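Local atomic coordinates of Atu0111 protein (Agrobacterium tumefaciens, PDB entry 2FSQ), a protein that is of unknown function but belongs to the 2H clan and so may act as a phosphoesterase of the two-histidine type. Residues H20-P24 with I186-F190; R134-L138 with E205-R210; R139-M145 with E178-S184. All blocks are in the same frame, centred on the assembly; numbering follows the deposited sequence. Where two conformers were deposited one is given.

Overall arrangement
From the N terminus, residues 20-24 come first, in a loop ahead of strand 42-48, and wait 162 residues for their partner, 186-190, which leaves the end of strand 184-186; contact 1 closes the longest loop. Within it begins contact 2, between strand 133-139 and helix 195-212; since 205-210 comes after 186-190, contacts 1 and 2 cross. Contact 3, pairing 139-145 with 178-184, lies within both spans. Its centre is about 10 Å from that of contact 2, and a probable hydrogen bond from Thr136 N to Val144 O joins the two within one sheet. Contact 1, centred about 17 Å from contact 3, touches it where Ile186 packs on Val141. Together they tie N-terminal loop, three-stranded sheet and helix.

Contact 1: residues H20-P24 with I186-F190; sequences HDQPP and IVSWF
His20 and Trp189 stack face to face, the imidazole lying over the six-membered ring of the indole with centroids 3.5 Å apart and planes only 3° from parallel. With CG anti to the carbonyl carbon (chi1 -62°) and the ring turned by chi2, the imidazole lies flat on the indole; His20 CB, set by the backbone, sits over the five-membered ring of Trp189, 3.8 Å from its centroid. The opposite indole face receives Pro24, whose CG makes a CH-pi contact 3.9 Å from the centroid of the Trp189 six-membered ring. At the indole edge, Trp189 NE1 donates to Gln22 O (3.0 Å, N-H...O 166°), almost in the ring plane, so two faces and one edge fix the indole. This is loop-on-loop packing: the chain ahead of strand 42-48 wraps round a tryptophan from the loop between strand 184-186 and helix 195-212. The buried Pro24 also rests its CG 3.4 Å from Ile186 O, with Ile186 CG2 beyond. A hydrogen bond from His20 NE2 to Tyr14 O restrains rotation of the imidazole. The other side is much looser: the side chains of Gln22 and Pro23 start away from 186-190 and are exposed.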
ATOM      1  N   HIS A  20       5.765  20.699   7.092  1.00 23.70           N
ATOM      2  CA  HIS A  20       4.472  20.405   7.754  1.00 23.83           C
ATOM      3  C   HIS A  20       4.122  21.339   8.908  1.00 23.90           C
ATOM      4  O   HIS A  20       5.017  21.777   9.638  1.00 24.89           O
ATOM      5  CB  HIS A  20       4.487  18.962   8.256  1.00 23.96           C
ATOM      6  CG  HIS A  20       4.629  17.961   7.164  1.00 21.76           C
ATOM      7  ND1 HIS A  20       3.560  17.541   6.401  1.00 22.36           N
ATOM      8  CD2 HIS A  20       5.716  17.311   6.686  1.00 21.16           C
ATOM      9  CE1 HIS A  20       3.982  16.663   5.508  1.00 22.44           C
ATOM     10  NE2 HIS A  20       5.285  16.500   5.664  1.00 22.65           N
ATOM     11  N   ASP A  21       2.820  21.626   9.072  1.00 23.76           N
ATOM     12  CA  ASP A  21       2.311  22.487  10.156  1.00 23.46           C
ATOM     13  C   ASP A  21       1.328  21.748  11.082  1.00 23.02           C
ATOM     14  O   ASP A  21       0.612  22.364  11.889  1.00 23.79           O
ATOM     15  CB  ASP A  21       1.667  23.771   9.578  1.00 23.76           C
ATOM     16  CG  ASP A  21       0.384  23.498   8.777  1.00 24.55           C
ATOM     17  OD1 ASP A  21       0.093  22.328   8.442  1.00 24.29           O
ATOM     18  OD2 ASP A  21      -0.332  24.467   8.459  1.00 25.00           O
ATOM     19  N   GLN A  22       1.305  20.423  10.953  1.00 21.99           N
ATOM     20  CA  GLN A  22       0.426  19.557  11.741  1.00 20.77           C
ATOM     21  C   GLN A  22       1.005  18.136  11.649  1.00 20.56           C
ATOM     22  O   GLN A  22       1.764  17.831  10.723  1.00 19.88           O
ATOM     23  CB  GLN A  22      -1.009  19.599  11.206  1.00 21.64           C
ATOM     24  CG  GLN A  22      -1.124  19.192   9.743  1.00 21.86           C
ATOM     25  CD  GLN A  22      -2.501  19.385   9.157  1.00 21.50           C
ATOM     26  OE1 GLN A  22      -3.207  20.346   9.477  1.00 23.44           O
ATOM     27  NE2 GLN A  22      -2.879  18.489   8.261  1.00 22.49           N
ATOM     28  N   PRO A  23       0.681  17.273  12.625  1.00 19.40           N
ATOM     29  CA  PRO A  23       1.224  15.905  12.605  1.00 18.97           C
ATOM     30  C   PRO A  23       0.670  15.110  11.428  1.00 18.06           C
ATOM     31  O   PRO A  23      -0.306  15.557  10.796  1.00 18.37           O
ATOM     32  CB  PRO A  23       0.718  15.306  13.927  1.00 18.91           C
ATOM     33  CG  PRO A  23      -0.455  16.185  14.338  1.00 20.03           C
ATOM     34  CD  PRO A  23      -0.168  17.538  13.803  1.00 19.89           C
ATOM     35  N   PRO A  24       1.257  13.922  11.149  1.00 17.23           N
ATOM     36  CA  PRO A  24       0.668  13.086  10.115  1.00 16.69           C
ATOM     37  C   PRO A  24      -0.832  12.926  10.334  1.00 16.27           C
ATOM     38  O   PRO A  24      -1.283  12.704  11.480  1.00 16.11           O
ATOM     39  CB  PRO A  24       1.417  11.749  10.284  1.00 16.32           C
ATOM     40  CG  PRO A  24       2.764  12.160  10.733  1.00 16.61           C
ATOM     41  CD  PRO A  24       2.456  13.289  11.733  1.00 17.71           C
ATOM     42  N   ILE A 186       4.630   6.989   8.678  1.00 13.05           N
ATOM     43  CA  ILE A 186       5.313   8.039   9.436  1.00 13.08           C
ATOM     44  C   ILE A 186       4.447   8.411  10.648  1.00 13.26           C
ATOM     45  O   ILE A 186       3.291   8.815  10.490  1.00 13.41           O
ATOM     46  CB  ILE A 186       5.527   9.305   8.589  1.00 14.22           C
ATOM     47  CG1 ILE A 186       6.171   8.958   7.243  1.00 15.85           C
ATOM     48  CG2 ILE A 186       6.308  10.360   9.386  1.00 16.68           C
ATOM     49  CD1 ILE A 186       7.573   8.494   7.348  1.00 20.01           C
ATOM     50  N   VAL A 187       5.004   8.261  11.852  1.00 13.24           N
ATOM     51  CA  VAL A 187       4.316   8.656  13.081  1.00 12.79           C
ATOM     52  C   VAL A 187       4.629  10.096  13.481  1.00 13.27           C
ATOM     53  O   VAL A 187       3.730  10.831  13.923  1.00 12.84           O
ATOM     54  CB  VAL A 187       4.666   7.696  14.234  1.00 13.02           C
ATOM     55  CG1 VAL A 187       3.869   8.056  15.499  1.00 14.35           C
ATOM     56  CG2 VAL A 187       4.399   6.265  13.816  1.00 13.20           C
ATOM     57  N   SER A 188       5.899  10.491  13.322  1.00 13.44           N
ATOM     58  CA  SER A 188       6.323  11.879  13.541  1.00 14.96           C
ATOM     59  C   SER A 188       7.332  12.265  12.487  1.00 15.41           C
ATOM     60  O   SER A 188       8.109  11.421  12.049  1.00 15.72           O
ATOM     61  CB  SER A 188       6.902  12.097  14.946  1.00 15.24           C
ATOM     62  OG  SER A 188       8.019  11.258  15.209  1.00 16.38           O
ATOM     63  N   TRP A 189       7.289  13.523  12.056  1.00 16.37           N
ATOM     64  CA  TRP A 189       8.140  13.982  10.958  1.00 17.24           C
ATOM     65  C   TRP A 189       9.613  13.938  11.353  1.00 18.12           C
ATOM     66  O   TRP A 189       9.955  14.038  12.532  1.00 18.25           O
ATOM     67  CB  TRP A 189       7.712  15.388  10.493  1.00 17.88           C
ATOM     68  CG  TRP A 189       6.247  15.483  10.099  1.00 18.77           C
ATOM     69  CD1 TRP A 189       5.290  16.267  10.695  1.00 19.04           C
ATOM     70  CD2 TRP A 189       5.582  14.769   9.051  1.00 18.15           C
ATOM     71  NE1 TRP A 189       4.074  16.084  10.077  1.00 19.91           N
ATOM     72  CE2 TRP A 189       4.221  15.184   9.056  1.00 17.27           C
ATOM     73  CE3 TRP A 189       6.002  13.852   8.079  1.00 18.65           C
ATOM     74  CZ2 TRP A 189       3.277  14.680   8.152  1.00 18.84           C
ATOM     75  CZ3 TRP A 189       5.058  13.350   7.176  1.00 19.93           C
ATOM     76  CH2 TRP A 189       3.710  13.776   7.217  1.00 18.85           C
ATOM     77  N   PHE A 190      10.480  13.752  10.358  1.00 18.29           N
ATOM     78  CA  PHE A 190      11.918  13.608  10.598  1.00 19.34           C
ATOM     79  C   PHE A 190      12.600  14.962  10.655  1.00 20.65           C
ATOM     80  O   PHE A 190      12.321  15.835   9.832  1.00 21.15           O
ATOM     81  CB  PHE A 190      12.580  12.816   9.454  1.00 18.88           C
ATOM     82  CG  PHE A 190      12.354  11.324   9.494  1.00 17.31           C
ATOM     83  CD1 PHE A 190      11.265  10.748  10.158  1.00 17.64           C
ATOM     84  CD2 PHE A 190      13.220  10.489   8.792  1.00 16.61           C
ATOM     85  CE1 PHE A 190      11.080   9.367  10.145  1.00 16.20           C
ATOM     86  CE2 PHE A 190      13.044   9.123   8.776  1.00 16.58           C
ATOM     87  CZ  PHE A 190      11.964   8.555   9.455  1.00 17.31           C
TER

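Contact 2: residues R134-L138 with E205-R210; sequences RVTGL and ELEKLR
The guanidinium groups of Arg134 and Arg210 meet through one water, which sits at the edge of each and in its plane; within the two segments neither has a partner stacked on a face, and Val135 O stands oblique to that of Arg210. The water accepts from Arg210 NE at 2.8 Å and from Arg134 NH1 at a longer 3.3 Å, and it donates to Val135 O at 2.8 Å. The bridge lies between two like charges, Arg134 NH1 and Arg210 NH2 being 4.6 Å apart, and probably eases their repulsion; Arg134 NE is also bonded to Ala148 O. A bend at chi3 (73°) turns Arg210 NE to the water. Away from the water the contact is apolar. In the conformer of Val135 described here, Arg210 CG lies against Val135 CG1, and Leu209, which starts toward the strand, crosses the valine at about a right angle, its CD2 touching both methyls; Leu209 packs on Met143 and helix 54-67 as well. Leu206 lies between the two ends of the strand segment, with CD1 3.9 Å from Gly137 N and CD2 3.8 Å from Thr136 O. Leu138 slides past it in the opposite direction and drives CD1 against the helix backbone, 3.5 Å from Leu206 N. Opposite Val144 the strand carries two residues, Thr136 and Gly137, a classic beta bulge. The axes of strand segment 134-138 and helix segment 205-210 approach to 8.4 Å at 157°: a helix packed nearly antiparallel on an outer strand of a three-stranded sheet, as in layered alpha/beta folds.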
ATOM      1  N   ARG A 134       7.829  -4.083 -10.867  1.00 12.24           N
ATOM      2  CA  ARG A 134       9.217  -3.929 -10.403  1.00 12.70           C
ATOM      3  C   ARG A 134       9.299  -2.720  -9.491  1.00 12.85           C
ATOM      4  O   ARG A 134       8.481  -1.787  -9.591  1.00 13.27           O
ATOM      5  CB  ARG A 134      10.221  -3.780 -11.554  1.00 13.25           C
ATOM      6  CG  ARG A 134       9.989  -2.587 -12.416  1.00 15.57           C
ATOM      7  CD  ARG A 134      11.013  -2.643 -13.525  1.00 19.29           C
ATOM      8  NE  ARG A 134      10.730  -1.703 -14.598  1.00 24.97           N
ATOM      9  CZ  ARG A 134      11.357  -0.547 -14.726  1.00 27.86           C
ATOM     10  NH1 ARG A 134      12.273  -0.188 -13.826  1.00 28.71           N
ATOM     11  NH2 ARG A 134      11.057   0.252 -15.735  1.00 29.26           N
ATOM     12  N   VAL A 135      10.289  -2.724  -8.599  0.60 13.05           N
ATOM     13  CA  VAL A 135      10.516  -1.596  -7.691  0.60 13.59           C
ATOM     14  C   VAL A 135      11.372  -0.514  -8.347  0.60 13.96           C
ATOM     15  O   VAL A 135      12.442  -0.800  -8.891  0.60 14.10           O
ATOM     16  CB  VAL A 135      11.131  -2.050  -6.329  0.60 13.78           C
ATOM     17  CG1 VAL A 135      12.521  -2.690  -6.501  0.60 13.55           C
ATOM     18  CG2 VAL A 135      11.176  -0.880  -5.318  0.60 14.13           C
ATOM     19  N   THR A 136      10.894   0.727  -8.292  1.00 13.87           N
ATOM     20  CA  THR A 136      11.568   1.849  -8.941  1.00 15.10           C
ATOM     21  C   THR A 136      12.090   2.887  -7.956  1.00 14.91           C
ATOM     22  O   THR A 136      12.918   3.716  -8.330  1.00 16.86           O
ATOM     23  CB  THR A 136      10.647   2.540  -9.940  1.00 15.84           C
ATOM     24  OG1 THR A 136       9.460   2.950  -9.263  1.00 17.14           O
ATOM     25  CG2 THR A 136      10.248   1.558 -11.031  1.00 16.69           C
ATOM     26  N   GLY A 137      11.636   2.846  -6.700  1.00 13.46           N
ATOM     27  CA  GLY A 137      12.094   3.836  -5.719  1.00 13.88           C
ATOM     28  C   GLY A 137      11.889   3.300  -4.327  1.00 13.20           C
ATOM     29  O   GLY A 137      11.082   2.394  -4.130  1.00 13.00           O
ATOM     30  N   LEU A 138      12.598   3.892  -3.367  1.00 13.85           N
ATOM     31  CA  LEU A 138      12.451   3.571  -1.944  1.00 14.18           C
ATOM     32  C   LEU A 138      12.351   4.852  -1.158  1.00 14.37           C
ATOM     33  O   LEU A 138      13.035   5.832  -1.447  1.00 14.44           O
ATOM     34  CB  LEU A 138      13.661   2.794  -1.407  1.00 15.57           C
ATOM     35  CG  LEU A 138      13.844   1.296  -1.543  1.00 18.30           C
ATOM     36  CD1 LEU A 138      15.018   0.864  -0.675  1.00 15.56           C
ATOM     37  CD2 LEU A 138      12.583   0.573  -1.130  1.00 18.73           C
ATOM     38  N   GLU A 205      20.113   0.618  -0.678  1.00 16.48           N
ATOM     39  CA  GLU A 205      19.150  -0.481  -0.541  1.00 16.54           C
ATOM     40  C   GLU A 205      18.264  -0.671  -1.757  1.00 16.25           C
ATOM     41  O   GLU A 205      17.884  -1.796  -2.067  1.00 16.29           O
ATOM     42  CB  GLU A 205      18.289  -0.348   0.724  1.00 16.51           C
ATOM     43  CG  GLU A 205      19.107  -0.430   2.023  1.00 18.97           C
ATOM     44  CD  GLU A 205      19.897  -1.723   2.194  1.00 22.33           C
ATOM     45  OE1 GLU A 205      19.345  -2.815   1.925  1.00 22.47           O
ATOM     46  OE2 GLU A 205      21.074  -1.629   2.632  1.00 25.18           O
ATOM     47  N   LEU A 206      17.947   0.424  -2.445  1.00 16.17           N
ATOM     48  CA  LEU A 206      17.175   0.326  -3.692  1.00 17.11           C
ATOM     49  C   LEU A 206      17.927  -0.503  -4.717  1.00 17.95           C
ATOM     50  O   LEU A 206      17.343  -1.400  -5.337  1.00 17.78           O
ATOM     51  CB  LEU A 206      16.832   1.699  -4.263  1.00 16.87           C
ATOM     52  CG  LEU A 206      16.179   1.674  -5.659  1.00 16.08           C
ATOM     53  CD1 LEU A 206      14.830   0.937  -5.666  1.00 16.05           C
ATOM     54  CD2 LEU A 206      16.040   3.096  -6.208  1.00 17.84           C
ATOM     55  N   GLU A 207      19.218  -0.222  -4.890  0.60 18.45           N
ATOM     56  CA  GLU A 207      19.970  -0.971  -5.899  0.60 19.98           C
ATOM     57  C   GLU A 207      20.149  -2.439  -5.499  0.60 19.25           C
ATOM     58  O   GLU A 207      20.084  -3.324  -6.356  0.60 18.74           O
ATOM     59  CB  GLU A 207      21.282  -0.278  -6.294  0.60 20.21           C
ATOM     60  CG  GLU A 207      22.300  -0.021  -5.192  0.60 22.99           C
ATOM     61  CD  GLU A 207      23.713   0.278  -5.730  0.60 22.96           C
ATOM     62  OE1 GLU A 207      23.910   0.273  -6.972  0.60 27.98           O
ATOM     63  OE2 GLU A 207      24.628   0.522  -4.909  0.60 26.75           O
ATOM     64  N   LYS A 208      20.320  -2.697  -4.202  1.00 18.21           N
ATOM     65  CA  LYS A 208      20.427  -4.061  -3.687  1.00 18.90           C
ATOM     66  C   LYS A 208      19.113  -4.824  -3.894  1.00 17.34           C
ATOM     67  O   LYS A 208      19.117  -5.987  -4.309  1.00 17.67           O
ATOM     68  CB  LYS A 208      20.849  -4.057  -2.209  1.00 19.27           C
ATOM     69  CG  LYS A 208      20.996  -5.429  -1.564  1.00 21.94           C
ATOM     70  CD  LYS A 208      21.360  -5.319  -0.095  1.00 22.12           C
ATOM     71  CE  LYS A 208      21.459  -6.693   0.534  1.00 27.13           C
ATOM     72  NZ  LYS A 208      21.867  -6.649   1.956  1.00 28.58           N
ATOM     73  N   LEU A 209      17.996  -4.156  -3.627  1.00 16.70           N
ATOM     74  CA  LEU A 209      16.685  -4.768  -3.781  1.00 15.85           C
ATOM     75  C   LEU A 209      16.359  -5.070  -5.247  1.00 16.53           C
ATOM     76  O   LEU A 209      15.825  -6.142  -5.555  1.00 16.53           O
ATOM     77  CB  LEU A 209      15.611  -3.855  -3.165  1.00 14.93           C
ATOM     78  CG  LEU A 209      14.178  -4.346  -3.229  1.00 15.93           C
ATOM     79  CD1 LEU A 209      13.998  -5.674  -2.520  1.00 16.93           C
ATOM     80  CD2 LEU A 209      13.275  -3.304  -2.611  1.00 16.39           C
ATOM     81  N   ARG A 210      16.667  -4.129  -6.139  1.00 16.88           N
ATOM     82  CA  ARG A 210      16.433  -4.315  -7.578  1.00 17.85           C
ATOM     83  C   ARG A 210      17.197  -5.509  -8.144  1.00 17.88           C
ATOM     84  O   ARG A 210      16.703  -6.218  -9.028  1.00 18.49           O
ATOM     85  CB  ARG A 210      16.783  -3.049  -8.359  1.00 19.15           C
ATOM     86  CG  ARG A 210      15.753  -1.935  -8.214  1.00 21.62           C
ATOM     87  CD  ARG A 210      16.195  -0.697  -8.986  1.00 25.80           C
ATOM     88  NE  ARG A 210      16.052  -0.911 -10.421  1.00 28.54           N
ATOM     89  CZ  ARG A 210      16.898  -0.475 -11.351  1.00 32.14           C
ATOM     90  NH1 ARG A 210      17.989   0.213 -11.007  1.00 34.49           N
ATOM     91  NH2 ARG A 210      16.652  -0.728 -12.629  1.00 33.93           N
TER
HETATM   92  O   HOH W   1      13.515  -1.842 -11.273  1.00 24.25           O

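Contact 3: residues R139-M145 with E178-S184; sequences RPVGMVM and EFHITLS. With ACY (acetic acid), chain B.
Met143 and Ile181 form an antiparallel hydrogen-bonded pair: Met143 N donates to Ile181 O and Ile181 N to Met143 O, both bonds lying in the carbonyl plane. Next to it Val144 and His180 form a non-hydrogen-bonded pair, and Met145 N donates to Phe179 O (2.9 Å) from well above the carbonyl plane. At the other end, within the type I turn from Arg139 to Gly142, Val141 O accepts two donors from the same face, Leu183 N at 2.7 Å and Ser184 N at 3.2 Å, while Ser184 OG donates to Pro140 O. On the face carrying Val144 and His180, Arg139 NH1 reaches Glu178 OE1 in a salt bridge of 2.8 Å, 40° above the carboxylate plane. An extended arginine chain brings the guanidinium there, over Val144 CG2, and two waters join its NH2 to Ile181 O and Glu178 OE1. His180 ND1 donates to Glu178 O at 2.9 Å in the ring plane, which fixes the imidazole's rotation. Thr182 OG1 donates to the O of an acetic acid molecule at 2.9 Å, probably from the crystallisation liquor, and Thr86 OG1 is hydrogen-bonded to it; His180-Ile181-Thr182 fits the HxT motif of 2H phosphoesterases, consistent with a putative active site. Strand 142-147 runs between strands 133-139 and 179-182. Helix 54-67 backs Met143 and Leu183 through Ile59, and Met85 of strand 84-92 packs on Met145, Phe179 and Ile181.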
ATOM      1  N   ARG A 139      11.536   4.817  -0.119  0.60 13.01           N
ATOM      2  CA  ARG A 139      11.395   5.953   0.787  0.60 13.31           C
ATOM      3  C   ARG A 139      11.098   5.353   2.159  0.60 13.74           C
ATOM      4  O   ARG A 139      10.847   4.162   2.268  0.60 13.27           O
ATOM      5  CB  ARG A 139      10.260   6.838   0.294  0.60 13.40           C
ATOM      6  CG  ARG A 139       8.972   6.050   0.141  0.60 13.01           C
ATOM      7  CD  ARG A 139       7.913   6.773  -0.626  0.60 14.87           C
ATOM      8  NE  ARG A 139       6.797   5.862  -0.867  0.60 17.19           N
ATOM      9  CZ  ARG A 139       5.761   6.136  -1.645  0.60 14.72           C
ATOM     10  NH1 ARG A 139       5.681   7.305  -2.268  0.60 17.94           N
ATOM     11  NH2 ARG A 139       4.795   5.237  -1.794  0.60 15.71           N
ATOM     12  N   PRO A 140      11.166   6.159   3.228  1.00 14.28           N
ATOM     13  CA  PRO A 140      10.936   5.551   4.554  1.00 14.52           C
ATOM     14  C   PRO A 140       9.634   4.768   4.716  1.00 14.45           C
ATOM     15  O   PRO A 140       9.605   3.800   5.477  1.00 15.16           O
ATOM     16  CB  PRO A 140      10.974   6.752   5.496  1.00 15.64           C
ATOM     17  CG  PRO A 140      11.919   7.681   4.810  1.00 15.45           C
ATOM     18  CD  PRO A 140      11.528   7.583   3.347  1.00 15.26           C
ATOM     19  N   VAL A 141       8.581   5.147   3.988  1.00 13.49           N
ATOM     20  CA  VAL A 141       7.329   4.398   4.086  1.00 13.19           C
ATOM     21  C   VAL A 141       7.280   3.121   3.240  1.00 11.83           C
ATOM     22  O   VAL A 141       6.348   2.329   3.380  1.00 12.47           O
ATOM     23  CB  VAL A 141       6.070   5.258   3.791  1.00 12.80           C
ATOM     24  CG1 VAL A 141       5.900   6.328   4.858  1.00 14.49           C
ATOM     25  CG2 VAL A 141       6.108   5.884   2.412  1.00 13.92           C
ATOM     26  N   GLY A 142       8.245   2.926   2.335  1.00 12.19           N
ATOM     27  CA  GLY A 142       8.240   1.693   1.559  1.00 12.51           C
ATOM     28  C   GLY A 142       8.712   1.817   0.120  1.00 12.29           C
ATOM     29  O   GLY A 142       9.536   2.656  -0.200  1.00 14.43           O
HETATM   30  N   MSE A 143       8.145   0.989  -0.754  0.60 11.90           N
HETATM   31  CA  MSE A 143       8.642   0.823  -2.121  0.60 12.54           C
HETATM   32  C   MSE A 143       7.687   1.387  -3.143  0.60 12.17           C
HETATM   33  O   MSE A 143       6.490   1.066  -3.115  0.60 11.92           O
HETATM   34  CB  MSE A 143       8.785  -0.654  -2.431  0.60 12.72           C
HETATM   35  CG  MSE A 143       9.674  -1.385  -1.474  0.60 12.95           C
HETATM   36 SE   MSE A 143       9.337  -3.292  -1.389  0.45 16.15          SE
HETATM   37  CE  MSE A 143       9.427  -3.738  -3.275  0.60 17.30           C
ATOM     38  N   VAL A 144       8.212   2.191  -4.060  1.00 12.72           N
ATOM     39  CA  VAL A 144       7.423   2.681  -5.173  1.00 13.13           C
ATOM     40  C   VAL A 144       7.596   1.655  -6.301  1.00 12.82           C
ATOM     41  O   VAL A 144       8.712   1.164  -6.541  1.00 13.30           O
ATOM     42  CB  VAL A 144       7.910   4.047  -5.646  1.00 13.78           C
ATOM     43  CG1 VAL A 144       7.115   4.511  -6.864  1.00 15.53           C
ATOM     44  CG2 VAL A 144       7.804   5.064  -4.512  1.00 16.00           C
HETATM   45  N   MSE A 145       6.521   1.370  -7.025  0.60 13.48           N
HETATM   46  CA  MSE A 145       6.569   0.372  -8.085  0.60 15.31           C
HETATM   47  C   MSE A 145       5.856   0.799  -9.335  0.60 14.11           C
HETATM   48  O   MSE A 145       4.926   1.604  -9.290  0.60 13.58           O
HETATM   49  CB  MSE A 145       5.896  -0.891  -7.606  0.60 15.39           C
HETATM   50  CG  MSE A 145       6.518  -1.382  -6.337  0.60 16.29           C
HETATM   51 SE   MSE A 145       5.499  -2.760  -5.408  0.45 21.92          SE
HETATM   52  CE  MSE A 145       5.331  -4.059  -6.828  0.60 20.60           C
ATOM     53  N   GLU A 178      -0.136   5.916  -7.797  1.00 11.33           N
ATOM     54  CA  GLU A 178       1.205   5.427  -7.515  1.00 12.08           C
ATOM     55  C   GLU A 178       1.153   4.066  -6.796  1.00 11.52           C
ATOM     56  O   GLU A 178       0.729   3.963  -5.630  1.00 11.53           O
ATOM     57  CB  GLU A 178       1.962   6.450  -6.657  1.00 12.71           C
ATOM     58  CG  GLU A 178       3.389   6.022  -6.346  1.00 14.87           C
ATOM     59  CD  GLU A 178       4.144   7.066  -5.566  1.00 18.54           C
ATOM     60  OE1 GLU A 178       3.817   7.275  -4.381  1.00 23.08           O
ATOM     61  OE2 GLU A 178       5.070   7.663  -6.142  1.00 23.83           O
ATOM     62  N   PHE A 179       1.564   3.025  -7.512  1.00 11.10           N
ATOM     63  CA  PHE A 179       1.662   1.709  -6.913  1.00 11.12           C
ATOM     64  C   PHE A 179       2.798   1.660  -5.908  1.00 11.36           C
ATOM     65  O   PHE A 179       3.860   2.233  -6.125  1.00 11.32           O
ATOM     66  CB  PHE A 179       1.866   0.638  -7.986  1.00 11.61           C
ATOM     67  CG  PHE A 179       0.688   0.461  -8.890  1.00 12.80           C
ATOM     68  CD1 PHE A 179      -0.389  -0.337  -8.513  1.00 13.27           C
ATOM     69  CD2 PHE A 179       0.653   1.098 -10.125  1.00 14.80           C
ATOM     70  CE1 PHE A 179      -1.478  -0.491  -9.364  1.00 14.52           C
ATOM     71  CE2 PHE A 179      -0.430   0.940 -10.962  1.00 14.90           C
ATOM     72  CZ  PHE A 179      -1.495   0.157 -10.585  1.00 14.67           C
ATOM     73  N   HIS A 180       2.589   0.932  -4.821  1.00 10.75           N
ATOM     74  CA  HIS A 180       3.601   0.879  -3.779  1.00 11.50           C
ATOM     75  C   HIS A 180       3.387  -0.308  -2.873  1.00 10.66           C
ATOM     76  O   HIS A 180       2.286  -0.881  -2.837  1.00 11.32           O
ATOM     77  CB  HIS A 180       3.585   2.167  -2.960  1.00 12.25           C
ATOM     78  CG  HIS A 180       2.269   2.436  -2.309  1.00 11.42           C
ATOM     79  ND1 HIS A 180       1.185   2.935  -3.006  1.00 11.85           N
ATOM     80  CD2 HIS A 180       1.852   2.264  -1.031  1.00 13.67           C
ATOM     81  CE1 HIS A 180       0.156   3.061  -2.181  1.00 13.48           C
ATOM     82  NE2 HIS A 180       0.537   2.673  -0.976  1.00 13.90           N
ATOM     83  N   ILE A 181       4.444  -0.687  -2.159  1.00 11.16           N
ATOM     84  CA  ILE A 181       4.303  -1.579  -1.013  1.00 11.35           C
ATOM     85  C   ILE A 181       4.671  -0.784   0.239  1.00 10.75           C
ATOM     86  O   ILE A 181       5.763  -0.234   0.350  1.00 12.15           O
ATOM     87  CB  ILE A 181       5.203  -2.819  -1.152  1.00 11.99           C
ATOM     88  CG1 ILE A 181       4.651  -3.693  -2.280  1.00 13.33           C
ATOM     89  CG2 ILE A 181       5.259  -3.587   0.166  1.00 13.65           C
ATOM     90  CD1 ILE A 181       5.447  -4.949  -2.574  1.00 17.58           C
ATOM     91  N   THR A 182       3.740  -0.717   1.175  1.00 10.75           N
ATOM     92  CA  THR A 182       3.977  -0.013   2.424  1.00 10.98           C
ATOM     93  C   THR A 182       4.813  -0.888   3.358  1.00 11.37           C
ATOM     94  O   THR A 182       4.463  -2.032   3.624  1.00 12.91           O
ATOM     95  CB  THR A 182       2.629   0.324   3.062  1.00 11.58           C
ATOM     96  OG1 THR A 182       1.946   1.247   2.203  1.00 13.21           O
ATOM     97  CG2 THR A 182       2.815   0.941   4.475  1.00 13.65           C
ATOM     98  N   LEU A 183       5.929  -0.337   3.820  1.00 11.17           N
ATOM     99  CA  LEU A 183       6.693  -0.958   4.894  1.00 12.41           C
ATOM    100  C   LEU A 183       6.362  -0.302   6.238  1.00 12.19           C
ATOM    101  O   LEU A 183       6.443  -0.952   7.278  1.00 13.25           O
ATOM    102  CB  LEU A 183       8.200  -0.853   4.629  1.00 12.12           C
ATOM    103  CG  LEU A 183       8.705  -1.626   3.406  1.00 14.26           C
ATOM    104  CD1 LEU A 183      10.196  -1.429   3.281  1.00 16.61           C
ATOM    105  CD2 LEU A 183       8.367  -3.108   3.498  1.00 16.58           C
ATOM    106  N   SER A 184       6.002   0.982   6.220  1.00 12.14           N
ATOM    107  CA  SER A 184       5.746   1.689   7.481  1.00 11.98           C
ATOM    108  C   SER A 184       4.874   2.899   7.244  1.00 11.80           C
ATOM    109  O   SER A 184       4.674   3.327   6.101  1.00 11.94           O
ATOM    110  CB  SER A 184       7.057   2.151   8.138  1.00 13.01           C
ATOM    111  OG  SER A 184       7.581   3.295   7.499  1.00 13.61           O
TER
HETATM  112  C   ACY B 450      -1.272   1.087   1.016  1.00 28.03           C
HETATM  113  O   ACY B 450      -0.690   0.214   1.716  1.00 28.20           O
HETATM  114  OXT ACY B 450      -2.012   0.824   0.031  1.00 28.57           O
HETATM  115  CH3 ACY B 450      -1.030   2.535   1.337  1.00 28.45           C
HETATM  116  O   HOH W   2       5.430   2.979   0.032  1.00 21.81           O
HETATM  117  O   HOH W   3       1.931   6.297  -2.667  1.00 29.69           O
HETATM  118  O   HOH W   4       3.322   3.656  -9.776  1.00 13.53           O